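Local coordinates for uncharacterized protein (Pseudomonas aeruginosa, PDB 5BR9), which probably takes part, as a TsaB protein, in making the threonylcarbamoyladenosine (t6A) modification of tRNA, and belongs to the KAE1/TsaD family, at residues 33-37 with 193-197; 67-71 with 83-87; 101-106 with 198-202. One frame throughout, in Å; residues are numbered along the deposited sequence. Where two conformers were deposited one is given.

Interaction 1: residues 33-37 with 193-197; sequences LSHYE and LPHAE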
# COMPACT_ATOMS: atom_id res chain seq x y z
N LEU A 33 17.01 -2.51 -18.38
CA LEU A 33 17.91 -2.62 -17.24
C LEU A 33 17.09 -3.12 -16.04
O LEU A 33 15.99 -2.63 -15.81
CB LEU A 33 18.56 -1.28 -16.93
CG LEU A 33 19.72 -1.30 -15.96
CD1 LEU A 33 20.91 -1.97 -16.61
CD2 LEU A 33 20.06 0.09 -15.49
N SER A 34 17.58 -4.11 -15.30
CA SER A 34 16.80 -4.62 -14.17
C SER A 34 17.66 -5.01 -12.99
O SER A 34 18.87 -5.21 -13.14
CB SER A 34 15.94 -5.83 -14.59
OG SER A 34 16.74 -6.96 -14.93
N HIS A 35 17.02 -5.08 -11.82
CA HIS A 35 17.68 -5.60 -10.63
C HIS A 35 16.67 -6.39 -9.80
O HIS A 35 15.48 -6.07 -9.75
CB HIS A 35 18.32 -4.47 -9.82
CG HIS A 35 19.57 -3.91 -10.46
ND1 HIS A 35 20.76 -4.60 -10.47
CD2 HIS A 35 19.79 -2.75 -11.12
CE1 HIS A 35 21.67 -3.88 -11.11
NE2 HIS A 35 21.10 -2.76 -11.51
N TYR A 36 17.18 -7.45 -9.19
CA TYR A 36 16.34 -8.47 -8.58
C TYR A 36 16.97 -8.93 -7.25
O TYR A 36 18.15 -9.26 -7.20
CB TYR A 36 16.20 -9.63 -9.59
CG TYR A 36 15.40 -10.86 -9.21
CD1 TYR A 36 14.10 -11.05 -9.70
CD2 TYR A 36 15.96 -11.88 -8.44
CE1 TYR A 36 13.37 -12.20 -9.39
CE2 TYR A 36 15.23 -13.03 -8.12
CZ TYR A 36 13.94 -13.19 -8.60
OH TYR A 36 13.23 -14.33 -8.30
N GLU A 37 16.19 -8.93 -6.17
CA GLU A 37 16.68 -9.39 -4.87
C GLU A 37 15.64 -10.25 -4.15
O GLU A 37 14.46 -9.94 -4.19
CB GLU A 37 17.05 -8.21 -3.97
CG GLU A 37 18.29 -7.45 -4.40
CD GLU A 37 18.58 -6.26 -3.48
OE1 GLU A 37 18.10 -6.24 -2.33
OE2 GLU A 37 19.28 -5.34 -3.94
N LEU A 193 9.69 -17.51 -10.17
CA LEU A 193 9.02 -16.34 -9.62
C LEU A 193 8.93 -15.23 -10.69
O LEU A 193 9.64 -15.29 -11.68
CB LEU A 193 9.77 -15.85 -8.37
CG LEU A 193 9.87 -16.83 -7.19
CD1 LEU A 193 10.62 -16.19 -6.01
CD2 LEU A 193 8.47 -17.29 -6.74
N PRO A 194 8.03 -14.25 -10.49
CA PRO A 194 7.95 -13.08 -11.37
C PRO A 194 9.25 -12.27 -11.38
O PRO A 194 9.94 -12.25 -10.38
CB PRO A 194 6.81 -12.26 -10.77
CG PRO A 194 5.97 -13.25 -10.08
CD PRO A 194 6.93 -14.26 -9.51
N HIS A 195 9.56 -11.63 -12.49
CA HIS A 195 10.78 -10.84 -12.63
C HIS A 195 10.41 -9.53 -13.35
O HIS A 195 9.74 -9.55 -14.39
CB HIS A 195 11.82 -11.65 -13.39
CG HIS A 195 13.21 -11.13 -13.31
ND1 HIS A 195 13.56 -9.85 -13.71
CD2 HIS A 195 14.36 -11.73 -12.93
CE1 HIS A 195 14.86 -9.68 -13.53
NE2 HIS A 195 15.37 -10.81 -13.07
N ALA A 196 10.80 -8.39 -12.79
CA ALA A 196 10.45 -7.09 -13.36
C ALA A 196 10.91 -6.95 -14.82
O ALA A 196 10.29 -6.21 -15.60
CB ALA A 196 11.03 -5.98 -12.52
N GLU A 197 11.98 -7.64 -15.18
CA GLU A 197 12.44 -7.62 -16.58
C GLU A 197 11.35 -8.10 -17.54
O GLU A 197 11.16 -7.54 -18.63
CB GLU A 197 13.70 -8.47 -16.74
CG GLU A 197 14.14 -8.59 -18.19
CD GLU A 197 15.43 -9.38 -18.36
OE1 GLU A 197 15.99 -9.86 -17.35
OE2 GLU A 197 15.88 -9.51 -19.52
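Tyr36 and His195 lay their rings almost parallel where an outer strand of the first five-stranded sheet, in the ASKHA (actin-like ATPase) fold of TsaB, passes the N-terminus of helix 196-208. The tyrosine is the side chain to follow. Its CB already lies 3.8 Å from NE2 of His195. With CG anti to the backbone N (chi1 179°), the ring is carried out from the strand along the imidazole, and CD1 comes to rest 3.3 Å from His195 CD2, above the imidazole face but offset toward its rim. The planes are inclined by only 15°, and the centroids of the Tyr36 and His195 rings are 4.6 Å apart; because the rings are slid past each other they scarcely overlap, so this is a strongly displaced parallel pair. One atom further along, CE1 meets Pro194 O at the edge of the tyrosine ring, 3.6 Å from it and in its plane. The phenol oxygen then reaches Leu193, whose side chain runs roughly at right angles to that of Tyr36, and touches its CB.

A helix cap helps to fix the imidazole. His195 occupies the N-cap position, and its ND1 accepts the backbone N-H of Glu197 at 3.1 Å, with the donor lying in the ring plane and an N-H...N angle of 157°. Because ND1 accepts here, it carries no proton in this bond; the ring orientation sets NE2 beside Tyr36 CB and CD1. Arg110 of helix 103-115 also packs on both aromatic residues. Nearer the start of the strand segment, Ser34 stands at the edge of the same imidazole, its OG 3.6 Å from His195 CE1 and 3.8 Å from Glu197 CB.

Interaction 2: residues 67-71 with 83-87; sequences AIAFG and AIGVV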
# COMPACT_ATOMS: atom_id res chain seq x y z
N ALA A 67 5.33 6.00 -17.98
CA ALA A 67 4.29 5.21 -17.33
C ALA A 67 4.94 4.22 -16.36
O ALA A 67 6.12 3.89 -16.49
CB ALA A 67 3.45 4.47 -18.38
N ILE A 68 4.16 3.77 -15.37
CA ILE A 68 4.68 2.85 -14.35
C ILE A 68 3.89 1.56 -14.37
O ILE A 68 2.66 1.59 -14.26
CB ILE A 68 4.66 3.48 -12.96
CG1 ILE A 68 5.34 4.85 -12.97
CG2 ILE A 68 5.35 2.56 -11.98
CD1 ILE A 68 5.17 5.63 -11.70
N ALA A 69 4.59 0.45 -14.54
CA ALA A 69 3.97 -0.87 -14.56
C ALA A 69 4.26 -1.63 -13.28
O ALA A 69 5.34 -1.48 -12.71
CB ALA A 69 4.45 -1.65 -15.76
N PHE A 70 3.32 -2.47 -12.85
CA PHE A 70 3.53 -3.28 -11.66
C PHE A 70 2.78 -4.62 -11.77
O PHE A 70 1.76 -4.70 -12.45
CB PHE A 70 3.08 -2.54 -10.40
CG PHE A 70 1.60 -2.30 -10.33
CD1 PHE A 70 0.79 -3.12 -9.55
CD2 PHE A 70 1.02 -1.27 -11.05
CE1 PHE A 70 -0.58 -2.91 -9.50
CE2 PHE A 70 -0.35 -1.05 -11.00
CZ PHE A 70 -1.15 -1.87 -10.23
N GLY A 71 3.27 -5.64 -11.08
CA GLY A 71 2.55 -6.88 -10.96
C GLY A 71 1.38 -6.74 -10.00
O GLY A 71 1.57 -6.42 -8.83
N ALA A 83 2.96 -2.65 -3.64
CA ALA A 83 3.17 -2.22 -5.02
C ALA A 83 2.05 -1.29 -5.45
O ALA A 83 2.32 -0.23 -6.01
CB ALA A 83 3.27 -3.43 -5.97
N ILE A 84 0.80 -1.68 -5.17
CA ILE A 84 -0.34 -0.88 -5.60
C ILE A 84 -0.25 0.57 -5.09
O ILE A 84 -0.31 1.53 -5.88
CB ILE A 84 -1.65 -1.53 -5.16
CG1 ILE A 84 -1.89 -2.80 -5.98
CG2 ILE A 84 -2.81 -0.56 -5.33
CD1 ILE A 84 -3.06 -3.65 -5.51
N GLY A 85 -0.08 0.74 -3.78
CA GLY A 85 0.02 2.06 -3.18
C GLY A 85 1.17 2.92 -3.68
O GLY A 85 0.99 4.08 -4.08
N VAL A 86 2.36 2.35 -3.67
CA VAL A 86 3.54 3.09 -4.07
C VAL A 86 3.43 3.54 -5.53
O VAL A 86 3.70 4.70 -5.85
CB VAL A 86 4.81 2.25 -3.83
CG1 VAL A 86 6.04 2.92 -4.45
CG2 VAL A 86 5.01 2.03 -2.32
N VAL A 87 3.01 2.64 -6.41
CA VAL A 87 2.89 2.97 -7.82
C VAL A 87 1.86 4.09 -8.02
O VAL A 87 2.10 5.06 -8.73
CB VAL A 87 2.55 1.71 -8.65
CG1 VAL A 87 2.12 2.08 -10.03
CG2 VAL A 87 3.75 0.79 -8.70
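The torsions of Phe70 and Val87 set up this contact between strand and helix. Phe70 holds CG between its own backbone N and carbonyl carbon (chi1 67°), which swings the ring over toward the helix, while Val87, with CG1 anti to the backbone N (chi1 167°), presents both methyls to the strand. CG1 of Val87 lies 3.7 Å from Phe70 CD2 and CG2 of Val87 lies 3.8 Å from Phe70 CB, so the two methyls meet the phenylalanine at different points, and CG1 comes at the ring obliquely. The same CG1 also meets CG2 of Ile68 at 3.8 Å; there the two branched side chains lie alongside one another, pointing opposite ways.

Strand 67-71 and helix 77-94 are the first two elements of a beta-alpha-beta unit completed by strand 98-101, which lies parallel to 67-71 in the sheet. The helix must run back along the strand to make that connection, and the short segment axes are accordingly nearly antiparallel, at 172° and 9.0 Å apart. Ala83 and Val87, one helical turn apart, both direct their CB atoms at the sheet. Ala83 makes a looser contact with its methyl, 4.4 Å from Phe70 CD1. Further round the helix, Ile84 brings CG1 to 3.8 Å from Phe70 CE1, its side chain crossing that of the phenylalanine at a slant. All the side chains that meet here are hydrocarbon and buried. Val98 on strand 98-101 packs against both Phe70 and Val87, and on another flank Ile84 touches Ile82 of the second subunit.

Interaction 3: residues 101-106 with 198-202; sequences VSDLAI and DLLSL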
# COMPACT_ATOMS: atom_id res chain seq x y z
N VAL A 101 -0.32 -5.42 -14.45
CA VAL A 101 0.02 -6.60 -15.23
C VAL A 101 -0.03 -7.84 -14.34
O VAL A 101 0.47 -7.85 -13.20
CB VAL A 101 1.42 -6.46 -15.87
CG1 VAL A 101 1.80 -7.73 -16.60
CG2 VAL A 101 1.47 -5.27 -16.81
N SER A 102 -0.64 -8.89 -14.87
CA SER A 102 -0.79 -10.12 -14.14
C SER A 102 0.54 -10.79 -13.86
O SER A 102 1.36 -10.94 -14.74
CB SER A 102 -1.70 -11.09 -14.91
OG SER A 102 -1.60 -12.37 -14.33
N ASP A 103 0.71 -11.27 -12.63
CA ASP A 103 1.89 -12.03 -12.30
C ASP A 103 1.94 -13.41 -12.95
O ASP A 103 3.03 -13.97 -13.12
CB ASP A 103 2.03 -12.14 -10.79
CG ASP A 103 2.68 -10.89 -10.19
OD1 ASP A 103 1.98 -10.05 -9.60
OD2 ASP A 103 3.91 -10.75 -10.31
N LEU A 104 0.79 -13.96 -13.32
CA LEU A 104 0.76 -15.21 -14.09
C LEU A 104 1.35 -14.96 -15.49
O LEU A 104 2.17 -15.74 -15.99
CB LEU A 104 -0.69 -15.77 -14.18
CG LEU A 104 -1.29 -16.27 -12.85
CD1 LEU A 104 -2.80 -16.39 -12.90
CD2 LEU A 104 -0.67 -17.61 -12.40
N ALA A 105 0.96 -13.85 -16.12
CA ALA A 105 1.55 -13.45 -17.41
C ALA A 105 3.05 -13.22 -17.26
O ALA A 105 3.83 -13.67 -18.10
CB ALA A 105 0.87 -12.19 -17.97
N ILE A 106 3.45 -12.56 -16.17
CA ILE A 106 4.87 -12.27 -16.01
C ILE A 106 5.68 -13.57 -15.95
O ILE A 106 6.74 -13.69 -16.57
CB ILE A 106 5.11 -11.40 -14.77
CG1 ILE A 106 4.40 -10.06 -14.93
CG2 ILE A 106 6.60 -11.18 -14.57
CD1 ILE A 106 4.31 -9.27 -13.63
N ASP A 198 10.63 -9.14 -17.15
CA ASP A 198 9.59 -9.69 -18.00
C ASP A 198 8.28 -8.91 -17.85
O ASP A 198 7.50 -8.79 -18.80
CB ASP A 198 9.41 -11.18 -17.70
CG ASP A 198 10.73 -11.93 -17.80
OD1 ASP A 198 11.25 -12.06 -18.94
OD2 ASP A 198 11.28 -12.33 -16.75
N LEU A 199 8.08 -8.33 -16.66
CA LEU A 199 7.01 -7.36 -16.46
C LEU A 199 7.19 -6.19 -17.43
O LEU A 199 6.24 -5.73 -18.05
CB LEU A 199 7.00 -6.85 -15.02
CG LEU A 199 6.17 -5.59 -14.73
CD1 LEU A 199 4.73 -5.84 -15.05
CD2 LEU A 199 6.31 -5.23 -13.26
N LEU A 200 8.44 -5.74 -17.55
CA LEU A 200 8.80 -4.64 -18.45
C LEU A 200 8.48 -4.98 -19.91
O LEU A 200 7.91 -4.15 -20.63
CB LEU A 200 10.29 -4.31 -18.28
CG LEU A 200 10.81 -3.08 -19.03
CD1 LEU A 200 10.12 -1.81 -18.55
CD2 LEU A 200 12.32 -2.97 -18.86
N SER A 201 8.79 -6.19 -20.35
CA SER A 201 8.40 -6.64 -21.69
C SER A 201 6.89 -6.51 -21.91
O SER A 201 6.43 -5.91 -22.91
CB SER A 201 8.82 -8.10 -21.91
OG SER A 201 10.22 -8.23 -21.76
N LEU A 202 6.12 -7.05 -20.97
CA LEU A 202 4.65 -7.02 -21.06
C LEU A 202 4.11 -5.58 -21.03
O LEU A 202 3.21 -5.24 -21.81
CB LEU A 202 4.04 -7.87 -19.92
CG LEU A 202 4.32 -9.37 -20.09
CD1 LEU A 202 3.92 -10.23 -18.86
CD2 LEU A 202 3.60 -9.88 -21.33
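Ile106, Leu202 and Leu199 carry this contact between two helices, and their methyls interlock across it. In Leu199, chi1 of 165° carries CG toward the other segment and chi2 of 61° turns CD1 in between Val101 and Ile106: it lies 3.5 Å from Val101 CB and 3.7 Å from Ile106 CD1. Ile106 crosses the leucine at a slant, its CD1 also touching Leu199 CB at 3.9 Å, and its CG2 lies close to the backbone N of Leu199.

One turn on, Leu202 points at helix 103-115. Its CD1 rests on that helix near Ala105 and Ile106, 3.7 Å from Ala105 CB and 3.6 Å from Ile106 N, and 4.0 Å from Ile106 CG1. The alanine presents only a methyl at this place, and the leucine comes right down to the backbone, with CD1 3.5 Å from the carbonyl carbon of Ala105. Val101, the last residue of strand 98-101, closes the other flank by meeting Leu199 and, through CG1, Leu202. The contact thus joins the end of strand 98-101 and the first turn of helix 103-115 to the last helix of the chain, 196-208, close to the chain's centre.

Polar groups nearby look elsewhere. Asp198 sets its CB against Ile106 O, but its carboxylate turns to Arg113, with which OD1 makes a salt bridge. Ser102 caps helix 103-115 through weak bonds from Leu104 N and Ala105 N, and its OG also hydrogen-bonds Glu149. The contact itself is made by buried aliphatic groups, with no hydrogen bond between the segments, a hydrophobic attachment of one helix to the other.

In the fold
Interactions 1 and 3 share helix 196-208, its capped start facing strand 31-38 and its next turn facing helix 103-115. They meet directly: Pro194 CG lies 3.2 Å from Asp103 OD2, and His195 O lies 3.5 Å from Ile106 CG2. Interaction 2 joins interaction 3 through the sheet, where Phe70 O and Val101 N, 3.0 Å apart, probably form a hydrogen bond, and through Leu199 CD2, 3.7 Å from Phe70 CA. Interactions 1 and 2 do not touch, their nearest atoms being about 7 Å apart, yet both reach the first sheet. Interaction 3 thus bridges the other two, with centres about 11 Å from interaction 1 and 12 Å from interaction 2.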